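Local coordinates for putative flavoprotein (Bacteroides eggerthii, PDB 4ICI) that binds flavin mononucleotide in a flavodoxin-like fold and probably takes part in electron transfer, though its reaction and partners are not established, at residues A[73-78]-A[105-110]. Numbering follows the deposited sequence. Where two conformers were deposited one is given.
Sequences KMRPAI and IINTFI
Arg75 lays its side chain over Asn107 and Thr108 on one side of helix 104-112. Its CB sits 3.4 Å from Thr108 OG1. The chain bends at chi2 (-69°), and CD then lies 3.7 Å from Asn107 CB. Further out, the guanidinium covers the same carbon: Asn107 CB stands 3.4 Å above the plane, over its centre. The guanidinium and the Asn107 amide are stacked, with their planes 25° apart. The amide ND2 has its hydrogen bond with Tyr142 OH. At the tip, Arg75 NH1 donates to Met74 O (2.8 Å) from above the carbonyl plane, and also bonds to Pro72 O. NE forms a salt bridge with Glu111, one turn beyond Asn107. An alanine here would probably leave Glu111 without this charge partner, take the guanidinium away from Asn107 CB and leave Met74 O and Pro72 O without the NH1 donor.

Thr108 makes the hydrogen bond between the segments. Its OG1 donates to Pro76 O at 2.8 Å, tilted 30° from the carbonyl plane. Ile78 closes the other end of the contact. Its CG1 packs on Ile105 CG1 at 3.7 Å, while CD1 meets the helix backbone at Phe109 N (3.4 Å). The Pro76 ring rests by Ile105 and also touches Tyr51 and Glu68. The side chain of Ile105 lies about 10 Å from the bound flavin mononucleotide.

The loop after helix 64-70 is thus held against helix 104-112, which follows strand 90-96. Helices packed beside a five-stranded parallel sheet of order 2-1-3-4-5 are characteristic of the flavodoxin-like fold.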
# COMPACT_ATOMS: atom_id res chain seq x y z
N LYS A 73 -10.75 10.11 -9.11
CA LYS A 73 -11.57 9.00 -9.58
C LYS A 73 -10.78 8.06 -10.51
O LYS A 73 -11.30 7.01 -10.91
CB LYS A 73 -12.85 9.51 -10.26
CG LYS A 73 -13.86 10.08 -9.26
CD LYS A 73 -15.11 10.62 -9.89
CE LYS A 73 -15.93 9.48 -10.43
NZ LYS A 73 -16.49 8.71 -9.29
N MSE A 74 -9.55 8.42 -10.87
CA MSE A 74 -8.79 7.57 -11.76
C MSE A 74 -8.41 6.28 -11.04
O MSE A 74 -8.11 6.25 -9.82
CB MSE A 74 -7.56 8.27 -12.29
CG MSE A 74 -6.97 7.50 -13.47
SE MSE A 74 -5.48 8.46 -14.17
CE MSE A 74 -6.18 10.17 -14.31
N ARG A 75 -8.45 5.18 -11.81
CA ARG A 75 -8.20 3.83 -11.31
C ARG A 75 -7.24 3.10 -12.25
O ARG A 75 -7.64 2.34 -13.13
CB ARG A 75 -9.51 3.05 -11.12
CG ARG A 75 -10.44 3.69 -10.09
CD ARG A 75 -9.90 3.59 -8.69
NE ARG A 75 -10.80 4.14 -7.69
CZ ARG A 75 -10.78 5.40 -7.23
NH1 ARG A 75 -9.89 6.28 -7.67
NH2 ARG A 75 -11.65 5.76 -6.29
N PRO A 76 -5.94 3.36 -12.05
CA PRO A 76 -4.95 2.70 -12.90
C PRO A 76 -5.13 1.20 -12.87
O PRO A 76 -5.32 0.61 -11.82
CB PRO A 76 -3.62 3.15 -12.27
CG PRO A 76 -3.91 4.48 -11.64
CD PRO A 76 -5.30 4.25 -11.06
N ALA A 77 -5.09 0.59 -14.05
CA ALA A 77 -5.42 -0.81 -14.21
C ALA A 77 -4.33 -1.71 -13.61
O ALA A 77 -3.12 -1.42 -13.69
CB ALA A 77 -5.61 -1.13 -15.68
N ILE A 78 -4.79 -2.79 -12.98
CA ILE A 78 -3.93 -3.81 -12.38
C ILE A 78 -3.89 -5.03 -13.33
O ILE A 78 -4.93 -5.45 -13.84
CB ILE A 78 -4.42 -4.21 -10.97
CG1 ILE A 78 -4.23 -3.03 -9.99
CG2 ILE A 78 -3.72 -5.49 -10.46
CD1 ILE A 78 -4.97 -3.20 -8.62
N ILE A 105 -3.52 3.57 -7.92
CA ILE A 105 -3.60 2.12 -8.08
C ILE A 105 -3.95 1.40 -6.77
O ILE A 105 -4.49 0.32 -6.79
CB ILE A 105 -2.31 1.54 -8.74
CG1 ILE A 105 -2.56 0.17 -9.39
CG2 ILE A 105 -1.15 1.56 -7.74
CD1 ILE A 105 -1.43 -0.32 -10.27
N ILE A 106 -3.67 2.05 -5.64
CA ILE A 106 -4.10 1.50 -4.36
C ILE A 106 -5.64 1.49 -4.27
O ILE A 106 -6.23 0.52 -3.78
CB ILE A 106 -3.46 2.25 -3.17
CG1 ILE A 106 -1.93 2.04 -3.20
CG2 ILE A 106 -4.05 1.76 -1.85
CD1 ILE A 106 -1.41 0.56 -3.25
N ASN A 107 -6.27 2.54 -4.76
CA ASN A 107 -7.73 2.55 -4.86
C ASN A 107 -8.22 1.44 -5.80
O ASN A 107 -9.21 0.75 -5.51
CB ASN A 107 -8.25 3.91 -5.34
CG ASN A 107 -7.80 5.06 -4.45
OD1 ASN A 107 -6.70 5.61 -4.63
ND2 ASN A 107 -8.64 5.43 -3.49
N THR A 108 -7.54 1.24 -6.94
CA THR A 108 -7.93 0.13 -7.82
C THR A 108 -7.86 -1.21 -7.08
O THR A 108 -8.79 -2.03 -7.17
CB THR A 108 -7.04 0.05 -9.07
OG1 THR A 108 -6.93 1.36 -9.62
CG2 THR A 108 -7.59 -0.97 -10.07
N PHE A 109 -6.80 -1.41 -6.31
CA PHE A 109 -6.65 -2.62 -5.53
C PHE A 109 -7.79 -2.82 -4.52
O PHE A 109 -8.44 -3.89 -4.49
CB PHE A 109 -5.31 -2.64 -4.79
CG PHE A 109 -5.21 -3.77 -3.81
CD1 PHE A 109 -5.07 -5.07 -4.25
CD2 PHE A 109 -5.26 -3.52 -2.42
CE1 PHE A 109 -5.01 -6.12 -3.34
CE2 PHE A 109 -5.22 -4.58 -1.54
CZ PHE A 109 -5.10 -5.86 -2.00
N ILE A 110 -8.04 -1.79 -3.72
CA ILE A 110 -9.04 -1.89 -2.65
C ILE A 110 -10.43 -2.15 -3.26
O ILE A 110 -11.19 -2.97 -2.74
CB ILE A 110 -9.04 -0.64 -1.77
CG1 ILE A 110 -7.77 -0.58 -0.93
CG2 ILE A 110 -10.30 -0.57 -0.86
CD1 ILE A 110 -7.50 0.77 -0.32